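Local coordinates for protein trans-4-hydroxy-L-proline dehydratase (Clostridioides difficile 70-100-2010, PDB 6VXC) that uses a glycyl radical to dehydrate trans-4-hydroxy-L-proline to (S)-1-pyrroline-5-carboxylate in the anaerobic breakdown of hydroxyproline, at residues N764-A769 and E800-T805; N759-N764 and L779-A784. All coordinates share one frame; numbering follows the deposited sequence.

Contact 1. Residues N764-A769 and E800-T805; sequences NVLLEA and EIIGRT
L766 and I802 bring the two backbones closest, with their CA atoms 7.5 Å apart. L766 lies within helix 763-771. I802 sits in the last turn of helix 795-803, and the chain leaves that helix through R804 and T805. The contact is small and wholly apolar. CD1 of L766 rests against CG1 of I802 at 3.9 Å, and the two side chains run past each other in opposite directions. The CB of L766 also lies 4.1 Å from CD1 of I802, so the leucine meets the long isoleucine branch at both its root and one methyl. CG1 of I802 is anti to the carbonyl carbon (chi1 -66°), and this sends that branch into the angle between L766 and L767. There CD1 of I802 meets CD2 of L767 at 4.1 Å, approaching at a slant. I801 adds a looser touch, from CG2 to CD1 of L766. L766 is further enclosed by L779, V781 and F790.

Behind this apolar face, R804 folds back on E800 in a side-on salt bridge. R804 NE reaches E800 OE1 at 2.9 Å, on the syn side but 25° out of the carboxylate plane. R804 NH2 meets the syn lone pair of E800 OE2 at 3.0 Å. CG1 of I801 lies over one guanidinium face, displaced toward the rim. K696 and H668 also bind the E800 carboxylate, which probably steadies its negative charge. Across segments 764-769 and 800-805 the contact is aliphatic packing, while a buried ion pair ties the end of helix 795-803 to the tail that follows it.

Contact 2. Residues N759-N764 and L779-A784; sequences NVFDKN and LIVRVA
N759 binds the backbone of R782 with both ends of its side-chain amide. OD1 of N759 accepts from R782 N at 2.9 Å, with an N-H...O angle of 162°. ND2 of N759 donates to R782 O, also at 2.9 Å, and this oxygen lies close to the amide plane. The asparagine thus reads the N-H and C=O of one residue, as a neighbouring strand would. The two bonds together fix the rotation of the amide. This brings OD1 of N759 to 3.3 Å from CB of R782, a close packing contact.

Next to this pair, CG1 of V781 approaches CD2 of F761 obliquely at 4.4 Å. OD1 of N759 lies at the edge of the same ring.

CB of R782 faces N759, but the rest of the chain turns off. CG is anti to the backbone N (chi1 -164°), and a bend at chi2 (66°) carries the guanidinium to Q757 and S787. Further out, backbone bonds to Q725 and F727 hold N759 at the end of strand 755-759. V781 pairs with D788 in the hairpin of strands 780-782 and 787-789. I801 packs on N759, F761 and V781.

This hairpin carries at its turn G785, the radical site of the active enzyme; the radical is absent here. The amide bonds join the mixed sheet holding strand 755-759 to the base of that loop. Because N759 uses backbone groups, the R782 guanidinium is left to bond Q757 and S787.

Contacts 1 and 2 lie side by side in the glycyl radical domain, their centres about 7 Å apart. They share N764 and helix 763-771, and their segments alternate along the chain. R804 joins them: its NH2 lies 2.7 Å from V783 O, a probable hydrogen bond, one residue beyond the carbonyl held by N759. The apolar sides also merge, with CD2 of L766 3.5 Å from CD2 of L779. Contact 2 is the one near the active site. The R782 side chain is about 7 Å from that of C454, the probable thiyl radical residue, and about 10 Å from that of E456, the probable proton acceptor. Contact 1 packs farther out, away from these residues.

Contact 1. Residues N764-A769 and E800-T805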
loop_
_atom_site.group_PDB
_atom_site.type_symbol
_atom_site.label_atom_id
_atom_site.label_comp_id
_atom_site.label_asym_id
_atom_site.label_seq_id
_atom_site.Cartn_x
_atom_site.Cartn_y
_atom_site.Cartn_z
ATOM N N ASN A 764 -13.590 -14.171 -21.945
ATOM C CA ASN A 764 -13.313 -13.940 -23.358
ATOM C C ASN A 764 -12.927 -12.499 -23.629
ATOM O O ASN A 764 -12.117 -12.241 -24.524
ATOM C CB ASN A 764 -14.519 -14.331 -24.212
ATOM C CG ASN A 764 -14.885 -15.789 -24.052
ATOM O OD1 ASN A 764 -14.011 -16.652 -23.951
ATOM N ND2 ASN A 764 -16.182 -16.078 -24.046
ATOM N N VAL A 765 -13.472 -11.552 -22.863
ATOM C CA VAL A 765 -13.059 -10.159 -22.998
ATOM C C VAL A 765 -11.577 -10.014 -22.669
ATOM O O VAL A 765 -10.841 -9.311 -23.366
ATOM C CB VAL A 765 -13.933 -9.249 -22.114
ATOM C CG1 VAL A 765 -13.382 -7.842 -22.070
ATOM C CG2 VAL A 765 -15.379 -9.234 -22.623
ATOM N N LEU A 766 -11.119 -10.656 -21.592
ATOM C CA LEU A 766 -9.712 -10.528 -21.229
ATOM C C LEU A 766 -8.837 -11.152 -22.307
ATOM O O LEU A 766 -7.786 -10.608 -22.659
ATOM C CB LEU A 766 -9.439 -11.198 -19.878
ATOM C CG LEU A 766 -9.932 -10.537 -18.580
ATOM C CD1 LEU A 766 -8.907 -10.477 -17.470
ATOM C CD2 LEU A 766 -10.615 -9.210 -18.795
ATOM N N LEU A 767 -9.250 -12.309 -22.828
ATOM C CA LEU A 767 -8.479 -12.962 -23.886
ATOM C C LEU A 767 -8.423 -12.098 -25.141
ATOM O O LEU A 767 -7.372 -11.983 -25.776
ATOM C CB LEU A 767 -9.081 -14.330 -24.188
ATOM C CG LEU A 767 -8.975 -15.337 -23.040
ATOM C CD1 LEU A 767 -9.692 -16.613 -23.392
ATOM C CD2 LEU A 767 -7.527 -15.624 -22.704
ATOM N N GLU A 768 -9.542 -11.464 -25.500
ATOM C CA GLU A 768 -9.535 -10.527 -26.618
ATOM C C GLU A 768 -8.622 -9.349 -26.339
ATOM O O GLU A 768 -7.908 -8.880 -27.235
ATOM C CB GLU A 768 -10.953 -10.033 -26.911
ATOM C CG GLU A 768 -11.676 -10.819 -27.985
ATOM C CD GLU A 768 -10.878 -10.866 -29.288
ATOM O OE1 GLU A 768 -10.629 -11.976 -29.789
ATOM O OE2 GLU A 768 -10.464 -9.790 -29.781
ATOM N N ALA A 769 -8.631 -8.854 -25.099
ATOM C CA ALA A 769 -7.776 -7.722 -24.771
ATOM C C ALA A 769 -6.301 -8.068 -24.925
ATOM O O ALA A 769 -5.495 -7.189 -25.235
ATOM C CB ALA A 769 -8.061 -7.230 -23.355
ATOM N N GLU A 800 -2.175 -14.911 -14.694
ATOM C CA GLU A 800 -2.474 -15.293 -13.318
ATOM C C GLU A 800 -3.926 -14.954 -12.988
ATOM O O GLU A 800 -4.688 -15.808 -12.524
ATOM C CB GLU A 800 -1.494 -14.590 -12.364
ATOM C CG GLU A 800 -1.542 -15.047 -10.894
ATOM C CD GLU A 800 -2.631 -14.334 -10.066
ATOM O OE1 GLU A 800 -3.585 -14.995 -9.622
ATOM O OE2 GLU A 800 -2.526 -13.111 -9.856
ATOM N N ILE A 801 -4.346 -13.734 -13.321
ATOM C CA ILE A 801 -5.712 -13.285 -13.033
ATOM C C ILE A 801 -6.738 -14.139 -13.772
ATOM O O ILE A 801 -7.757 -14.546 -13.201
ATOM C CB ILE A 801 -5.860 -11.794 -13.393
ATOM C CG1 ILE A 801 -5.008 -10.943 -12.441
ATOM C CG2 ILE A 801 -7.361 -11.369 -13.431
ATOM C CD1 ILE A 801 -4.776 -9.542 -12.902
ATOM N N ILE A 802 -6.478 -14.429 -15.047
ATOM C CA ILE A 802 -7.389 -15.240 -15.847
ATOM C C ILE A 802 -7.519 -16.650 -15.283
ATOM O O ILE A 802 -8.561 -17.294 -15.438
ATOM C CB ILE A 802 -6.912 -15.283 -17.315
ATOM C CG1 ILE A 802 -7.013 -13.897 -17.958
ATOM C CG2 ILE A 802 -7.706 -16.324 -18.086
ATOM C CD1 ILE A 802 -6.283 -13.763 -19.296
ATOM N N GLY A 803 -6.450 -17.173 -14.683
ATOM C CA GLY A 803 -6.454 -18.506 -14.118
ATOM C C GLY A 803 -7.121 -18.628 -12.769
ATOM O O GLY A 803 -7.318 -19.753 -12.300
ATOM N N ARG A 804 -7.502 -17.511 -12.147
ATOM C CA ARG A 804 -8.174 -17.593 -10.856
ATOM C C ARG A 804 -9.524 -18.290 -11.024
ATOM O O ARG A 804 -10.143 -18.241 -12.084
ATOM C CB ARG A 804 -8.338 -16.200 -10.236
ATOM C CG ARG A 804 -7.019 -15.508 -9.907
ATOM C CD ARG A 804 -7.233 -14.094 -9.377
ATOM N NE ARG A 804 -5.987 -13.341 -9.228
ATOM C CZ ARG A 804 -5.929 -12.065 -8.849
ATOM N NH1 ARG A 804 -7.043 -11.389 -8.574
ATOM N NH2 ARG A 804 -4.756 -11.461 -8.740
ATOM N N THR A 805 -9.954 -18.991 -9.980
ATOM C CA THR A 805 -11.133 -19.845 -10.087
ATOM C C THR A 805 -12.391 -19.022 -10.341
ATOM O O THR A 805 -12.664 -18.059 -9.630
ATOM C CB THR A 805 -11.281 -20.676 -8.822
ATOM O OG1 THR A 805 -10.051 -21.370 -8.592
ATOM C CG2 THR A 805 -12.417 -21.704 -8.983
#

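Contact 2. Residues N759-N764 and L779-A784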
loop_
_atom_site.group_PDB
_atom_site.type_symbol
_atom_site.label_atom_id
_atom_site.label_comp_id
_atom_site.label_asym_id
_atom_site.label_seq_id
_atom_site.Cartn_x
_atom_site.Cartn_y
_atom_site.Cartn_z
ATOM N N ASN A 759 -13.313 -10.026 -8.404
ATOM C CA ASN A 759 -13.334 -9.853 -9.848
ATOM C C ASN A 759 -14.652 -10.398 -10.397
ATOM O O ASN A 759 -15.138 -11.435 -9.942
ATOM C CB ASN A 759 -12.161 -10.567 -10.526
ATOM C CG ASN A 759 -10.963 -9.657 -10.737
ATOM O OD1 ASN A 759 -11.093 -8.538 -11.236
ATOM N ND2 ASN A 759 -9.786 -10.143 -10.383
ATOM N N VAL A 760 -15.231 -9.686 -11.361
ATOM C CA VAL A 760 -16.391 -10.172 -12.104
ATOM C C VAL A 760 -16.181 -9.824 -13.569
ATOM O O VAL A 760 -16.582 -8.746 -14.021
ATOM C CB VAL A 760 -17.693 -9.547 -11.575
ATOM C CG1 VAL A 760 -18.938 -10.124 -12.322
ATOM C CG2 VAL A 760 -17.806 -9.718 -10.085
ATOM N N PHE A 761 -15.556 -10.713 -14.327
ATOM C CA PHE A 761 -15.248 -10.394 -15.711
ATOM C C PHE A 761 -15.595 -11.567 -16.606
ATOM O O PHE A 761 -15.713 -12.708 -16.164
ATOM C CB PHE A 761 -13.773 -9.986 -15.900
ATOM C CG PHE A 761 -12.755 -11.020 -15.438
ATOM C CD1 PHE A 761 -12.527 -12.178 -16.168
ATOM C CD2 PHE A 761 -11.978 -10.781 -14.311
ATOM C CE1 PHE A 761 -11.571 -13.111 -15.757
ATOM C CE2 PHE A 761 -11.015 -11.705 -13.886
ATOM C CZ PHE A 761 -10.812 -12.869 -14.611
ATOM N N ASP A 762 -15.804 -11.254 -17.873
ATOM C CA ASP A 762 -15.954 -12.264 -18.906
ATOM C C ASP A 762 -14.572 -12.672 -19.390
ATOM O O ASP A 762 -13.838 -11.843 -19.936
ATOM C CB ASP A 762 -16.781 -11.725 -20.066
ATOM C CG ASP A 762 -18.154 -12.316 -20.118
ATOM O OD1 ASP A 762 -19.071 -11.738 -19.487
ATOM O OD2 ASP A 762 -18.318 -13.358 -20.795
ATOM N N LYS A 763 -14.223 -13.941 -19.191
ATOM C CA LYS A 763 -12.914 -14.430 -19.608
ATOM C C LYS A 763 -12.604 -14.065 -21.055
ATOM O O LYS A 763 -11.485 -13.652 -21.370
ATOM C CB LYS A 763 -12.840 -15.942 -19.398
ATOM C CG LYS A 763 -11.546 -16.600 -19.844
ATOM C CD LYS A 763 -11.553 -18.084 -19.479
ATOM C CE LYS A 763 -10.517 -18.892 -20.268
ATOM N NZ LYS A 763 -9.097 -18.774 -19.852
ATOM N N ASN A 764 -13.590 -14.171 -21.945
ATOM C CA ASN A 764 -13.313 -13.940 -23.358
ATOM C C ASN A 764 -12.927 -12.499 -23.629
ATOM O O ASN A 764 -12.117 -12.241 -24.524
ATOM C CB ASN A 764 -14.519 -14.331 -24.212
ATOM C CG ASN A 764 -14.885 -15.789 -24.052
ATOM O OD1 ASN A 764 -14.011 -16.652 -23.951
ATOM N ND2 ASN A 764 -16.182 -16.078 -24.046
ATOM N N LEU A 779 -10.234 -1.292 -20.012
ATOM C CA LEU A 779 -10.532 -2.484 -19.234
ATOM C C LEU A 779 -9.732 -2.469 -17.937
ATOM O O LEU A 779 -8.503 -2.400 -17.967
ATOM C CB LEU A 779 -10.205 -3.724 -20.054
ATOM C CG LEU A 779 -10.362 -5.081 -19.385
ATOM C CD1 LEU A 779 -11.810 -5.303 -18.964
ATOM C CD2 LEU A 779 -9.860 -6.164 -20.319
ATOM N N ILE A 780 -10.429 -2.540 -16.807
ATOM C CA ILE A 780 -9.837 -2.511 -15.472
ATOM C C ILE A 780 -10.200 -3.802 -14.746
ATOM O O ILE A 780 -11.337 -4.269 -14.848
ATOM C CB ILE A 780 -10.329 -1.284 -14.677
ATOM C CG1 ILE A 780 -9.840 0.012 -15.343
ATOM C CG2 ILE A 780 -9.949 -1.396 -13.194
ATOM C CD1 ILE A 780 -10.484 1.265 -14.792
ATOM N N VAL A 781 -9.227 -4.403 -14.052
ATOM C CA VAL A 781 -9.464 -5.613 -13.265
ATOM C C VAL A 781 -8.855 -5.447 -11.877
ATOM O O VAL A 781 -8.064 -4.537 -11.621
ATOM C CB VAL A 781 -8.917 -6.904 -13.929
ATOM C CG1 VAL A 781 -9.608 -7.171 -15.244
ATOM C CG2 VAL A 781 -7.428 -6.833 -14.105
ATOM N N ARG A 782 -9.238 -6.354 -10.981
ATOM C CA ARG A 782 -8.684 -6.410 -9.635
ATOM C C ARG A 782 -7.419 -7.260 -9.642
ATOM O O ARG A 782 -7.435 -8.392 -10.113
ATOM C CB ARG A 782 -9.698 -6.990 -8.647
ATOM C CG ARG A 782 -9.346 -6.735 -7.182
ATOM C CD ARG A 782 -9.422 -5.238 -6.855
ATOM N NE ARG A 782 -9.076 -4.963 -5.471
ATOM C CZ ARG A 782 -9.160 -3.769 -4.886
ATOM N NH1 ARG A 782 -8.826 -3.631 -3.608
ATOM N NH2 ARG A 782 -9.597 -2.717 -5.569
ATOM N N VAL A 783 -6.333 -6.704 -9.117
ATOM C CA VAL A 783 -5.054 -7.406 -9.052
ATOM C C VAL A 783 -4.921 -8.004 -7.660
ATOM O O VAL A 783 -5.316 -9.143 -7.446
ATOM C CB VAL A 783 -3.892 -6.467 -9.425
ATOM C CG1 VAL A 783 -2.577 -7.207 -9.384
ATOM C CG2 VAL A 783 -4.116 -5.934 -10.821
ATOM N N ALA A 784 -4.412 -7.240 -6.692
ATOM C CA ALA A 784 -4.350 -7.748 -5.318
ATOM C C ALA A 784 -4.304 -6.555 -4.365
ATOM O O ALA A 784 -3.238 -5.985 -4.136
ATOM C CB ALA A 784 -3.160 -8.671 -5.111
#